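Local coordinates for MUTM (fpg) protein (Thermus thermophilus, PDB 1EE8), which belongs to the MutM (Fpg) family and combines a strand-rich N-terminal domain with a helical H2TH domain and a zinc finger, at residues L16-T21 and L45-R50; Q20-V25 and A84-E89; A37-R42 and V62-H67; F74-T79 and R91-H96. One frame throughout, in Å; residues are numbered along the deposited sequence.

Interaction 1 of 4, residues L16-T21 and L45-R50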
loop_
_atom_site.group_PDB
_atom_site.type_symbol
_atom_site.label_atom_id
_atom_site.label_comp_id
_atom_site.label_asym_id
_atom_site.label_seq_id
_atom_site.Cartn_x
_atom_site.Cartn_y
_atom_site.Cartn_z
ATOM N N LEU A 16 8.460 18.533 -14.865
ATOM C CA LEU A 16 8.200 19.018 -13.515
ATOM C C LEU A 16 8.270 17.973 -12.408
ATOM O O LEU A 16 8.477 18.321 -11.249
ATOM C CB LEU A 16 6.817 19.682 -13.459
ATOM C CG LEU A 16 6.519 20.828 -14.425
ATOM C CD1 LEU A 16 5.053 21.251 -14.285
ATOM C CD2 LEU A 16 7.455 21.996 -14.132
ATOM N N VAL A 17 8.104 16.700 -12.751
ATOM C CA VAL A 17 8.101 15.657 -11.735
ATOM C C VAL A 17 9.176 14.588 -11.854
ATOM O O VAL A 17 9.460 13.889 -10.885
ATOM C CB VAL A 17 6.742 14.946 -11.707
ATOM C CG1 VAL A 17 5.627 15.973 -11.650
ATOM C CG2 VAL A 17 6.593 14.060 -12.937
ATOM N N LEU A 18 9.762 14.447 -13.037
ATOM C CA LEU A 18 10.787 13.437 -13.254
ATOM C C LEU A 18 11.872 13.479 -12.178
ATOM O O LEU A 18 12.447 14.530 -11.904
ATOM C CB LEU A 18 11.409 13.621 -14.641
ATOM C CG LEU A 18 11.171 12.536 -15.696
ATOM C CD1 LEU A 18 12.074 11.352 -15.409
ATOM C CD2 LEU A 18 9.716 12.113 -15.711
ATOM N N GLY A 19 12.129 12.335 -11.553
ATOM C CA GLY A 19 13.161 12.266 -10.528
ATOM C C GLY A 19 12.789 12.798 -9.157
ATOM O O GLY A 19 13.584 12.709 -8.219
ATOM N N GLN A 20 11.586 13.348 -9.034
ATOM C CA GLN A 20 11.112 13.894 -7.763
ATOM C C GLN A 20 10.519 12.815 -6.861
ATOM O O GLN A 20 9.929 11.842 -7.337
ATOM C CB GLN A 20 10.037 14.958 -8.019
ATOM C CG GLN A 20 10.533 16.213 -8.711
ATOM C CD GLN A 20 10.806 17.336 -7.735
ATOM O OE1 GLN A 20 9.885 17.877 -7.111
ATOM N NE2 GLN A 20 12.080 17.692 -7.588
ATOM N N THR A 21 10.665 12.997 -5.556
ATOM C CA THR A 21 10.115 12.050 -4.611
ATOM C C THR A 21 8.631 12.331 -4.364
ATOM O O THR A 21 8.252 13.437 -3.971
ATOM C CB THR A 21 10.847 12.105 -3.254
ATOM O OG1 THR A 21 12.201 11.662 -3.418
ATOM C CG2 THR A 21 10.146 11.213 -2.238
ATOM N N LEU A 45 9.967 7.937 -11.604
ATOM C CA LEU A 45 10.923 7.614 -12.656
ATOM C C LEU A 45 10.429 7.933 -14.062
ATOM O O LEU A 45 11.225 8.153 -14.971
ATOM C CB LEU A 45 11.293 6.138 -12.569
ATOM C CG LEU A 45 11.801 5.714 -11.186
ATOM C CD1 LEU A 45 12.218 4.251 -11.218
ATOM C CD2 LEU A 45 12.968 6.600 -10.776
ATOM N N GLU A 46 9.113 7.948 -14.243
ATOM C CA GLU A 46 8.535 8.253 -15.545
ATOM C C GLU A 46 7.043 8.489 -15.444
ATOM O O GLU A 46 6.407 8.115 -14.456
ATOM C CB GLU A 46 8.774 7.103 -16.524
ATOM C CG GLU A 46 9.930 7.313 -17.479
ATOM C CD GLU A 46 9.648 8.347 -18.561
ATOM O OE1 GLU A 46 8.623 9.066 -18.476
ATOM O OE2 GLU A 46 10.471 8.444 -19.499
ATOM N N VAL A 47 6.497 9.125 -16.477
ATOM C CA VAL A 47 5.067 9.386 -16.565
ATOM C C VAL A 47 4.680 8.873 -17.947
ATOM O O VAL A 47 4.974 9.507 -18.960
ATOM C CB VAL A 47 4.738 10.893 -16.463
ATOM C CG1 VAL A 47 3.221 11.105 -16.509
ATOM C CG2 VAL A 47 5.304 11.467 -15.176
ATOM N N ASP A 48 4.063 7.697 -17.986
ATOM C CA ASP A 48 3.657 7.103 -19.251
ATOM C C ASP A 48 2.169 7.303 -19.506
ATOM O O ASP A 48 1.418 7.725 -18.623
ATOM C CB ASP A 48 3.961 5.603 -19.268
ATOM C CG ASP A 48 5.433 5.297 -19.067
ATOM O OD1 ASP A 48 6.280 5.982 -19.675
ATOM O OD2 ASP A 48 5.739 4.359 -18.301
ATOM N N ARG A 49 1.760 7.008 -20.730
ATOM C CA ARG A 49 0.366 7.113 -21.121
ATOM C C ARG A 49 0.019 5.907 -21.959
ATOM O O ARG A 49 0.747 5.543 -22.883
ATOM C CB ARG A 49 0.099 8.370 -21.956
ATOM C CG ARG A 49 -1.355 8.453 -22.450
ATOM C CD ARG A 49 -1.550 9.538 -23.506
ATOM N NE ARG A 49 -0.773 9.265 -24.716
ATOM C CZ ARG A 49 -1.008 8.253 -25.544
ATOM N NH1 ARG A 49 -0.246 8.080 -26.614
ATOM N NH2 ARG A 49 -2.008 7.418 -25.312
ATOM N N ARG A 50 -1.089 5.274 -21.618
ATOM C CA ARG A 50 -1.578 4.131 -22.359
ATOM C C ARG A 50 -3.036 4.514 -22.556
ATOM O O ARG A 50 -3.779 4.667 -21.582
ATOM C CB ARG A 50 -1.465 2.852 -21.531
ATOM C CG ARG A 50 -1.779 1.591 -22.311
ATOM C CD ARG A 50 -0.653 1.227 -23.263
ATOM N NE ARG A 50 -0.959 0.021 -24.034
ATOM C CZ ARG A 50 -1.696 -0.003 -25.141
ATOM N NH1 ARG A 50 -2.212 1.118 -25.629
ATOM N NH2 ARG A 50 -1.919 -1.155 -25.761
#
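L18 reaches strand 45-50 with the two methyl groups at its tip, while V17 meets the same strand methyl to methyl. Along L18, CB and CG carry the chain across without close partners of their own on the strand. Its first torsion (chi1 -113°) lies off the staggered positions and sets CG on the strand's side of the turn. Beyond CG the branches part: L18 CD1 comes to 3.3 Å from L45 O, a backbone oxygen. L18 CD2 lies 4.0 Å from E46 CA, with V47 CG2 a looser neighbour at 4.5 Å. V17 CG2 touches V47 CG2 at 3.7 Å, the two valine side chains crossing at about a right angle.

The approach comes from a type II turn, V17 to Q20, which begins at the last residue of helix 3-17 and is closed by Q20 N to V17 O at 2.9 Å. G19 takes its third position with positive phi (79°). The strand is irregular here too: two residues, L45 and E46, stand opposite the single residue A57, forming a classic beta bulge in the sheet of the N-terminal domain. At the bulge E46 folds back on its own strand, and OE1 accepts from V47 N at 2.9 Å through the anti lone pair. Its other oxygen, OE2, forms a salt bridge with R14 of helix 3-17. Besides meeting V17, V47 packs on L54 and F56 of strand 53-58, and V17 on I44.

Interaction 2 of 4, residues Q20-V25 and A84-E89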
loop_
_atom_site.group_PDB
_atom_site.type_symbol
_atom_site.label_atom_id
_atom_site.label_comp_id
_atom_site.label_asym_id
_atom_site.label_seq_id
_atom_site.Cartn_x
_atom_site.Cartn_y
_atom_site.Cartn_z
ATOM N N GLN A 20 11.586 13.348 -9.034
ATOM C CA GLN A 20 11.112 13.894 -7.763
ATOM C C GLN A 20 10.519 12.815 -6.861
ATOM O O GLN A 20 9.929 11.842 -7.337
ATOM C CB GLN A 20 10.037 14.958 -8.019
ATOM C CG GLN A 20 10.533 16.213 -8.711
ATOM C CD GLN A 20 10.806 17.336 -7.735
ATOM O OE1 GLN A 20 9.885 17.877 -7.111
ATOM N NE2 GLN A 20 12.080 17.692 -7.588
ATOM N N THR A 21 10.665 12.997 -5.556
ATOM C CA THR A 21 10.115 12.050 -4.611
ATOM C C THR A 21 8.631 12.331 -4.364
ATOM O O THR A 21 8.252 13.437 -3.971
ATOM C CB THR A 21 10.847 12.105 -3.254
ATOM O OG1 THR A 21 12.201 11.662 -3.418
ATOM C CG2 THR A 21 10.146 11.213 -2.238
ATOM N N LEU A 22 7.789 11.341 -4.626
ATOM C CA LEU A 22 6.365 11.503 -4.361
ATOM C C LEU A 22 6.232 11.188 -2.870
ATOM O O LEU A 22 6.163 10.019 -2.476
ATOM C CB LEU A 22 5.540 10.524 -5.197
ATOM C CG LEU A 22 4.056 10.418 -4.823
ATOM C CD1 LEU A 22 3.355 11.757 -5.045
ATOM C CD2 LEU A 22 3.398 9.324 -5.658
ATOM N N ARG A 23 6.225 12.232 -2.045
ATOM C CA ARG A 23 6.135 12.070 -0.594
ATOM C C ARG A 23 4.785 11.541 -0.124
ATOM O O ARG A 23 4.711 10.698 0.769
ATOM C CB ARG A 23 6.425 13.399 0.103
ATOM C CG ARG A 23 7.841 13.921 -0.122
ATOM C CD ARG A 23 8.035 15.275 0.545
ATOM N NE ARG A 23 9.438 15.686 0.559
ATOM C CZ ARG A 23 9.864 16.902 0.897
ATOM N NH1 ARG A 23 8.994 17.842 1.250
ATOM N NH2 ARG A 23 11.161 17.177 0.883
ATOM N N GLN A 24 3.711 12.039 -0.719
ATOM C CA GLN A 24 2.398 11.572 -0.318
ATOM C C GLN A 24 1.306 11.870 -1.328
ATOM O O GLN A 24 1.436 12.759 -2.161
ATOM C CB GLN A 24 2.026 12.165 1.049
ATOM C CG GLN A 24 2.689 13.508 1.377
ATOM C CD GLN A 24 2.290 14.055 2.754
ATOM O OE1 GLN A 24 2.767 15.113 3.174
ATOM N NE2 GLN A 24 1.413 13.341 3.452
ATOM N N VAL A 25 0.242 11.078 -1.254
ATOM C CA VAL A 25 -0.923 11.239 -2.103
ATOM C C VAL A 25 -2.000 11.521 -1.082
ATOM O O VAL A 25 -2.450 10.625 -0.362
ATOM C CB VAL A 25 -1.281 9.953 -2.869
ATOM C CG1 VAL A 25 -2.447 10.229 -3.816
ATOM C CG2 VAL A 25 -0.073 9.458 -3.644
ATOM N N ALA A 84 -7.584 15.409 -4.661
ATOM C CA ALA A 84 -6.385 14.778 -4.128
ATOM C C ALA A 84 -5.173 15.617 -4.482
ATOM O O ALA A 84 -5.239 16.468 -5.358
ATOM C CB ALA A 84 -6.229 13.379 -4.694
ATOM N N ALA A 85 -4.069 15.377 -3.791
ATOM C CA ALA A 85 -2.854 16.120 -4.080
ATOM C C ALA A 85 -1.661 15.184 -4.029
ATOM O O ALA A 85 -1.540 14.381 -3.107
ATOM C CB ALA A 85 -2.674 17.254 -3.066
ATOM N N LEU A 86 -0.801 15.280 -5.040
ATOM C CA LEU A 86 0.413 14.487 -5.103
ATOM C C LEU A 86 1.476 15.449 -4.595
ATOM O O LEU A 86 1.876 16.373 -5.305
ATOM C CB LEU A 86 0.726 14.082 -6.546
ATOM C CG LEU A 86 0.154 12.764 -7.076
ATOM C CD1 LEU A 86 -1.217 12.519 -6.502
ATOM C CD2 LEU A 86 0.120 12.788 -8.600
ATOM N N VAL A 87 1.900 15.245 -3.356
ATOM C CA VAL A 87 2.895 16.104 -2.737
ATOM C C VAL A 87 4.304 15.622 -3.062
ATOM O O VAL A 87 4.736 14.583 -2.571
ATOM C CB VAL A 87 2.703 16.126 -1.213
ATOM C CG1 VAL A 87 3.732 17.024 -0.561
ATOM C CG2 VAL A 87 1.282 16.595 -0.887
ATOM N N LEU A 88 4.997 16.378 -3.909
ATOM C CA LEU A 88 6.366 16.058 -4.306
ATOM C C LEU A 88 7.328 16.875 -3.462
ATOM O O LEU A 88 6.926 17.826 -2.792
ATOM C CB LEU A 88 6.589 16.387 -5.781
ATOM C CG LEU A 88 6.035 15.421 -6.830
ATOM C CD1 LEU A 88 4.724 14.810 -6.387
ATOM C CD2 LEU A 88 5.876 16.182 -8.128
ATOM N N GLU A 89 8.602 16.519 -3.494
ATOM C CA GLU A 89 9.564 17.254 -2.696
ATOM C C GLU A 89 9.681 18.691 -3.193
ATOM O O GLU A 89 9.766 19.621 -2.393
ATOM C CB GLU A 89 10.934 16.550 -2.712
ATOM C CG GLU A 89 11.718 16.645 -4.015
ATOM C CD GLU A 89 13.018 15.844 -3.977
ATOM O OE1 GLU A 89 12.957 14.594 -4.028
ATOM O OE2 GLU A 89 14.102 16.464 -3.889
#
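L22 and L88 meet through their CD1 methyls at 3.6 Å, and the same L22 methyl also lies 3.8 Å from L86 CB. With CG anti to the backbone N (chi1 169°), the L22 side chain starts out on the course that brings CD1 to both leucines. On the same face of the sheet V25 CG1 touches L86 CD1 at 3.7 Å, the two side chains running side by side. L58 and F56 of strand 53-58 close on L22 and L86 there. On the opposite face Q24 lies alongside V87, CG against CB.

Between the faces runs the antiparallel ladder of strands 21-26 and 82-88, interrupted by a classic beta bulge that sets R23 and Q24 against V87 alone. V87 O consequently receives two weak bonds, from R23 N and Q24 N, whereas V87 N gives Q24 O a sound one of 2.8 Å.

Outward, E89 CA sits 3.6 Å above the centre of the R23 guanidinium, yet R23 NH2 and E89 OE2 stay 5.7 Å apart, so no salt bridge forms. Q20 lays its amide against E89 CG while its OE1 accepts from G90 N. E89 OE1 takes two bonds from T21: one of 3.2 Å from N, arriving 25° out of the carboxylate plane on the anti side, and one of 3.1 Å from OG1, nearly in line with C-O. Two donors on one oxygen, and a long, weak ion pair to R43, would be expected to favour an ionised carboxylate.

Interaction 3 of 4, residues A37-R42 and V62-H67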
loop_
_atom_site.group_PDB
_atom_site.type_symbol
_atom_site.label_atom_id
_atom_site.label_comp_id
_atom_site.label_asym_id
_atom_site.label_seq_id
_atom_site.Cartn_x
_atom_site.Cartn_y
_atom_site.Cartn_z
ATOM N N ALA A 37 -1.433 4.652 -0.923
ATOM C CA ALA A 37 -0.323 4.614 0.037
ATOM C C ALA A 37 0.849 3.817 -0.537
ATOM O O ALA A 37 2.001 4.007 -0.153
ATOM C CB ALA A 37 -0.778 3.992 1.354
ATOM N N LEU A 38 0.540 2.931 -1.473
ATOM C CA LEU A 38 1.554 2.104 -2.105
ATOM C C LEU A 38 2.588 2.956 -2.827
ATOM O O LEU A 38 3.770 2.608 -2.892
ATOM C CB LEU A 38 0.880 1.166 -3.102
ATOM C CG LEU A 38 1.406 -0.260 -3.187
ATOM C CD1 LEU A 38 1.224 -0.933 -1.845
ATOM C CD2 LEU A 38 0.661 -1.012 -4.275
ATOM N N ALA A 39 2.131 4.079 -3.364
ATOM C CA ALA A 39 2.979 4.991 -4.124
ATOM C C ALA A 39 3.799 5.969 -3.294
ATOM O O ALA A 39 4.773 6.535 -3.787
ATOM C CB ALA A 39 2.109 5.780 -5.109
ATOM N N GLU A 40 3.414 6.165 -2.041
ATOM C CA GLU A 40 4.095 7.126 -1.184
ATOM C C GLU A 40 5.542 6.819 -0.805
ATOM O O GLU A 40 5.910 5.674 -0.519
ATOM C CB GLU A 40 3.256 7.369 0.073
ATOM C CG GLU A 40 1.903 7.995 -0.242
ATOM C CD GLU A 40 1.083 8.283 1.002
ATOM O OE1 GLU A 40 0.314 9.264 0.989
ATOM O OE2 GLU A 40 1.200 7.528 1.987
ATOM N N GLY A 41 6.357 7.870 -0.823
ATOM C CA GLY A 41 7.757 7.752 -0.481
ATOM C C GLY A 41 8.587 7.094 -1.560
ATOM O O GLY A 41 9.512 6.356 -1.260
ATOM N N ARG A 42 8.256 7.359 -2.818
ATOM C CA ARG A 42 8.986 6.770 -3.932
ATOM C C ARG A 42 9.277 7.850 -4.959
ATOM O O ARG A 42 8.482 8.781 -5.141
ATOM C CB ARG A 42 8.153 5.665 -4.593
ATOM C CG ARG A 42 7.775 4.511 -3.685
ATOM C CD ARG A 42 6.859 3.559 -4.417
ATOM N NE ARG A 42 6.351 2.495 -3.553
ATOM C CZ ARG A 42 7.030 1.403 -3.208
ATOM N NH1 ARG A 42 8.261 1.198 -3.645
ATOM N NH2 ARG A 42 6.462 0.507 -2.425
ATOM N N VAL A 62 6.351 0.074 -8.537
ATOM C CA VAL A 62 4.985 0.503 -8.274
ATOM C C VAL A 62 4.519 1.485 -9.347
ATOM O O VAL A 62 5.332 2.180 -9.959
ATOM C CB VAL A 62 4.884 1.205 -6.893
ATOM C CG1 VAL A 62 3.591 1.992 -6.799
ATOM C CG2 VAL A 62 4.958 0.165 -5.766
ATOM N N GLU A 63 3.213 1.529 -9.583
ATOM C CA GLU A 63 2.652 2.468 -10.542
ATOM C C GLU A 63 1.418 3.138 -9.955
ATOM O O GLU A 63 0.600 2.498 -9.294
ATOM C CB GLU A 63 2.255 1.770 -11.853
ATOM C CG GLU A 63 3.407 1.129 -12.609
ATOM C CD GLU A 63 2.981 0.517 -13.937
ATOM O OE1 GLU A 63 2.101 -0.375 -13.947
ATOM O OE2 GLU A 63 3.534 0.927 -14.978
ATOM N N LEU A 64 1.300 4.439 -10.176
ATOM C CA LEU A 64 0.127 5.156 -9.722
ATOM C C LEU A 64 -0.603 5.435 -11.026
ATOM O O LEU A 64 -0.171 6.255 -11.835
ATOM C CB LEU A 64 0.503 6.458 -9.020
ATOM C CG LEU A 64 -0.671 7.248 -8.429
ATOM C CD1 LEU A 64 -1.450 6.383 -7.445
ATOM C CD2 LEU A 64 -0.141 8.490 -7.732
ATOM N N VAL A 65 -1.694 4.715 -11.242
ATOM C CA VAL A 65 -2.459 4.884 -12.458
ATOM C C VAL A 65 -3.548 5.909 -12.230
ATOM O O VAL A 65 -4.233 5.883 -11.204
ATOM C CB VAL A 65 -3.079 3.540 -12.913
ATOM C CG1 VAL A 65 -3.946 3.748 -14.157
ATOM C CG2 VAL A 65 -1.968 2.545 -13.199
ATOM N N ALA A 66 -3.693 6.820 -13.181
ATOM C CA ALA A 66 -4.705 7.849 -13.078
ATOM C C ALA A 66 -5.624 7.844 -14.285
ATOM O O ALA A 66 -5.171 7.798 -15.431
ATOM C CB ALA A 66 -4.049 9.231 -12.926
ATOM N N HIS A 67 -6.920 7.868 -14.008
ATOM C CA HIS A 67 -7.942 7.917 -15.041
ATOM C C HIS A 67 -8.649 9.238 -14.778
ATOM O O HIS A 67 -9.244 9.427 -13.723
ATOM C CB HIS A 67 -8.920 6.747 -14.900
ATOM C CG HIS A 67 -10.188 6.934 -15.670
ATOM N ND1 HIS A 67 -10.205 7.161 -17.030
ATOM C CD2 HIS A 67 -11.481 6.971 -15.266
ATOM C CE1 HIS A 67 -11.452 7.333 -17.431
ATOM N NE2 HIS A 67 -12.245 7.223 -16.379
#
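R42 lays its guanidinium against V62, whose CG2 methyl stands 3.4 Å above the plane, offset toward the rim. NE and CZ are the atoms most nearly beneath it, R42 NE to V62 CG2 measuring 3.5 Å, and the two side chains cross at about a right angle. A bond within 37-42 helps fix the plane's rotation: R42 NE gives to L38 O at 2.7 Å, nearly straight at 168°, with the acceptor only 8° out of the guanidinium plane. The chain is extended from CG to NE, which carries that donor back to the L38 carbonyl.

V62 turns its other methyl to segment 37-42 as well: CG1 lies 4.1 Å from A39 CA, and A39 CB meets L64 CB at 4.3 Å. The remaining nitrogens of R42 have other partners. NH1 bonds to E59 O, and NH2 to E40 O of the second subunit, so this buried corner also lies against the second subunit of the assembly; the two copies of R42 NH2 lie close despite like charge.

G41 and R42 form a G1 beta bulge facing L22 of strand 21-26. Strand 53-58 lies between strands 42-50 and 62-67 in the sheet, and its L58 packs on both A39 and R42.

Interaction 4 of 4, residues F74-T79 and R91-H96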
loop_
_atom_site.group_PDB
_atom_site.type_symbol
_atom_site.label_atom_id
_atom_site.label_comp_id
_atom_site.label_asym_id
_atom_site.label_seq_id
_atom_site.Cartn_x
_atom_site.Cartn_y
_atom_site.Cartn_z
ATOM N N PHE A 74 -4.884 17.255 -13.782
ATOM C CA PHE A 74 -3.869 17.625 -12.804
ATOM C C PHE A 74 -3.599 19.107 -13.009
ATOM O O PHE A 74 -3.459 19.549 -14.144
ATOM C CB PHE A 74 -2.588 16.816 -13.034
ATOM C CG PHE A 74 -2.691 15.394 -12.580
ATOM C CD1 PHE A 74 -2.640 15.081 -11.227
ATOM C CD2 PHE A 74 -2.908 14.371 -13.498
ATOM C CE1 PHE A 74 -2.810 13.765 -10.788
ATOM C CE2 PHE A 74 -3.079 13.055 -13.069
ATOM C CZ PHE A 74 -3.030 12.752 -11.711
ATOM N N ARG A 75 -3.549 19.869 -11.917
ATOM C CA ARG A 75 -3.296 21.307 -11.980
ATOM C C ARG A 75 -2.097 21.665 -11.089
ATOM O O ARG A 75 -1.774 20.941 -10.149
ATOM C CB ARG A 75 -4.527 22.088 -11.498
ATOM C CG ARG A 75 -5.798 21.887 -12.320
ATOM C CD ARG A 75 -5.592 22.332 -13.755
ATOM N NE ARG A 75 -6.760 22.071 -14.591
ATOM C CZ ARG A 75 -7.882 22.780 -14.557
ATOM N NH1 ARG A 75 -8.892 22.461 -15.359
ATOM N NH2 ARG A 75 -7.988 23.810 -13.733
ATOM N N LEU A 76 -1.440 22.781 -11.391
ATOM C CA LEU A 76 -0.297 23.225 -10.599
ATOM C C LEU A 76 -0.720 24.085 -9.398
ATOM O O LEU A 76 0.086 24.366 -8.501
ATOM C CB LEU A 76 0.691 23.974 -11.497
ATOM C CG LEU A 76 1.211 23.088 -12.641
ATOM C CD1 LEU A 76 2.293 23.823 -13.421
ATOM C CD2 LEU A 76 1.765 21.787 -12.073
ATOM N N GLU A 77 -1.987 24.490 -9.386
ATOM C CA GLU A 77 -2.561 25.275 -8.289
ATOM C C GLU A 77 -3.861 24.599 -7.862
ATOM O O GLU A 77 -4.578 24.061 -8.696
ATOM C CB GLU A 77 -2.872 26.708 -8.727
ATOM C CG GLU A 77 -1.976 27.735 -8.082
ATOM C CD GLU A 77 -0.918 28.246 -9.025
ATOM O OE1 GLU A 77 -0.270 27.409 -9.697
ATOM O OE2 GLU A 77 -0.729 29.488 -9.090
ATOM N N PRO A 78 -4.181 24.627 -6.564
ATOM C CA PRO A 78 -5.418 23.987 -6.104
ATOM C C PRO A 78 -6.681 24.677 -6.628
ATOM O O PRO A 78 -6.680 25.875 -6.909
ATOM C CB PRO A 78 -5.285 24.033 -4.582
ATOM C CG PRO A 78 -4.481 25.279 -4.354
ATOM C CD PRO A 78 -3.453 25.260 -5.448
ATOM N N THR A 79 -7.751 23.902 -6.772
ATOM C CA THR A 79 -9.016 24.417 -7.273
ATOM C C THR A 79 -10.125 24.087 -6.276
ATOM O O THR A 79 -9.943 23.267 -5.381
ATOM C CB THR A 79 -9.405 23.763 -8.619
ATOM O OG1 THR A 79 -9.766 22.394 -8.390
ATOM C CG2 THR A 79 -8.251 23.817 -9.599
ATOM N N ARG A 91 7.361 20.281 -5.341
ATOM C CA ARG A 91 6.079 20.936 -5.557
ATOM C C ARG A 91 4.917 19.977 -5.354
ATOM O O ARG A 91 5.106 18.829 -4.970
ATOM C CB ARG A 91 6.000 21.510 -6.968
ATOM C CG ARG A 91 6.193 20.479 -8.064
ATOM C CD ARG A 91 5.423 20.863 -9.310
ATOM N NE ARG A 91 5.699 22.223 -9.773
ATOM C CZ ARG A 91 6.859 22.628 -10.279
ATOM N NH1 ARG A 91 7.876 21.779 -10.390
ATOM N NH2 ARG A 91 6.995 23.878 -10.702
ATOM N N THR A 92 3.716 20.462 -5.641
ATOM C CA THR A 92 2.510 19.661 -5.475
ATOM C C THR A 92 1.620 19.698 -6.714
ATOM O O THR A 92 1.466 20.746 -7.347
ATOM C CB THR A 92 1.718 20.165 -4.248
ATOM O OG1 THR A 92 2.480 19.906 -3.066
ATOM C CG2 THR A 92 0.363 19.460 -4.121
ATOM N N LEU A 93 1.050 18.548 -7.061
ATOM C CA LEU A 93 0.144 18.439 -8.197
ATOM C C LEU A 93 -1.251 18.225 -7.615
ATOM O O LEU A 93 -1.427 17.390 -6.726
ATOM C CB LEU A 93 0.506 17.232 -9.072
ATOM C CG LEU A 93 1.942 17.122 -9.586
ATOM C CD1 LEU A 93 2.066 15.901 -10.483
ATOM C CD2 LEU A 93 2.306 18.390 -10.360
ATOM N N TYR A 94 -2.241 18.957 -8.111
ATOM C CA TYR A 94 -3.600 18.809 -7.591
ATOM C C TYR A 94 -4.522 18.145 -8.601
ATOM O O TYR A 94 -4.549 18.532 -9.768
ATOM C CB TYR A 94 -4.179 20.171 -7.204
ATOM C CG TYR A 94 -3.292 20.946 -6.259
ATOM C CD1 TYR A 94 -2.339 21.839 -6.743
ATOM C CD2 TYR A 94 -3.387 20.765 -4.878
ATOM C CE1 TYR A 94 -1.498 22.542 -5.875
ATOM C CE2 TYR A 94 -2.549 21.457 -3.999
ATOM C CZ TYR A 94 -1.608 22.346 -4.510
ATOM O OH TYR A 94 -0.782 23.034 -3.651
ATOM N N PHE A 95 -5.267 17.142 -8.141
ATOM C CA PHE A 95 -6.195 16.421 -8.994
ATOM C C PHE A 95 -7.565 17.103 -8.918
ATOM O O PHE A 95 -8.331 16.912 -7.977
ATOM C CB PHE A 95 -6.278 14.952 -8.556
ATOM C CG PHE A 95 -7.114 14.087 -9.465
ATOM C CD1 PHE A 95 -8.332 13.574 -9.029
ATOM C CD2 PHE A 95 -6.689 13.795 -10.754
ATOM C CE1 PHE A 95 -9.123 12.778 -9.866
ATOM C CE2 PHE A 95 -7.470 13.002 -11.605
ATOM C CZ PHE A 95 -8.693 12.492 -11.159
ATOM N N HIS A 96 -7.823 17.930 -9.918
ATOM C CA HIS A 96 -9.052 18.691 -10.060
ATOM C C HIS A 96 -10.074 17.770 -10.719
ATOM O O HIS A 96 -9.789 17.178 -11.759
ATOM C CB HIS A 96 -8.774 19.892 -10.967
ATOM C CG HIS A 96 -10.002 20.630 -11.399
ATOM N ND1 HIS A 96 -10.781 21.360 -10.525
ATOM C CD2 HIS A 96 -10.585 20.751 -12.615
ATOM C CE1 HIS A 96 -11.788 21.900 -11.184
ATOM N NE2 HIS A 96 -11.694 21.546 -12.453
HETATM O O HOH W 1 2.542 23.156 -8.255
#
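T79 and H96 join through their side chains, T79 OG1 lying at the edge of the imidazole near its plane and 2.6 Å from H96 ND1; either atom could be the donor. The hydroxyl also accepts weakly from H81 N. T79 chi1 (70°), with OG1 between its own N and carbonyl carbon, places that oxygen where it meets H96 ND1.

The backbone of R75 and Y94 is satisfied as one hydrogen-bonded antiparallel pair: R75 N to Y94 O at 2.7 Å and Y94 N to R75 O at 2.9 Å, the latter almost straight (176°). Y94 O additionally takes a CA-H...O contact from F74. Where the strand ends, a water replaces direct pairing, donating to L76 O at 2.7 Å and to T92 O at 2.8 Å.

Packed side chains fill the rest. P78 CD lies 3.8 Å from the Y94 ring centroid, a CH-pi contact over one face, while T92 CG2 covers the other. H96 CD2 sits 3.6 Å above the R75 guanidinium plane, toward its rim. F74 and F95 meet obliquely on the other side of the sheet.

Strand 73-75 is one of the sheet's two outermost strands within this chain, 33-34 being the other. Strand 92-96 separates it from strand 82-88, and L93 and L76 pack on helix 3-17.

All four contacts belong to the N-terminal domain and reach one sheet, in which strands 42-50, 21-26, 82-88, 92-96 and 73-75 follow in order. Interactions 1 and 2 share Q20 and T21 and meet where V17 CG1 touches L88 CD2 at 3.5 Å. Interaction 3 joins interaction 2 through two probable backbone bonds, L22 N to R42 O and L22 O to G41 N, each 2.7 Å. Interaction 4 continues the ladder from interaction 2, with L86 N 2.8 Å from L93 O. V17 CG1 also reaches L93 CD1 at 3.7 Å. Centres of interactions 3 and 4 are about 16 Å apart. The zinc site, C238, C241, C258 and C261, includes no residue of these segments.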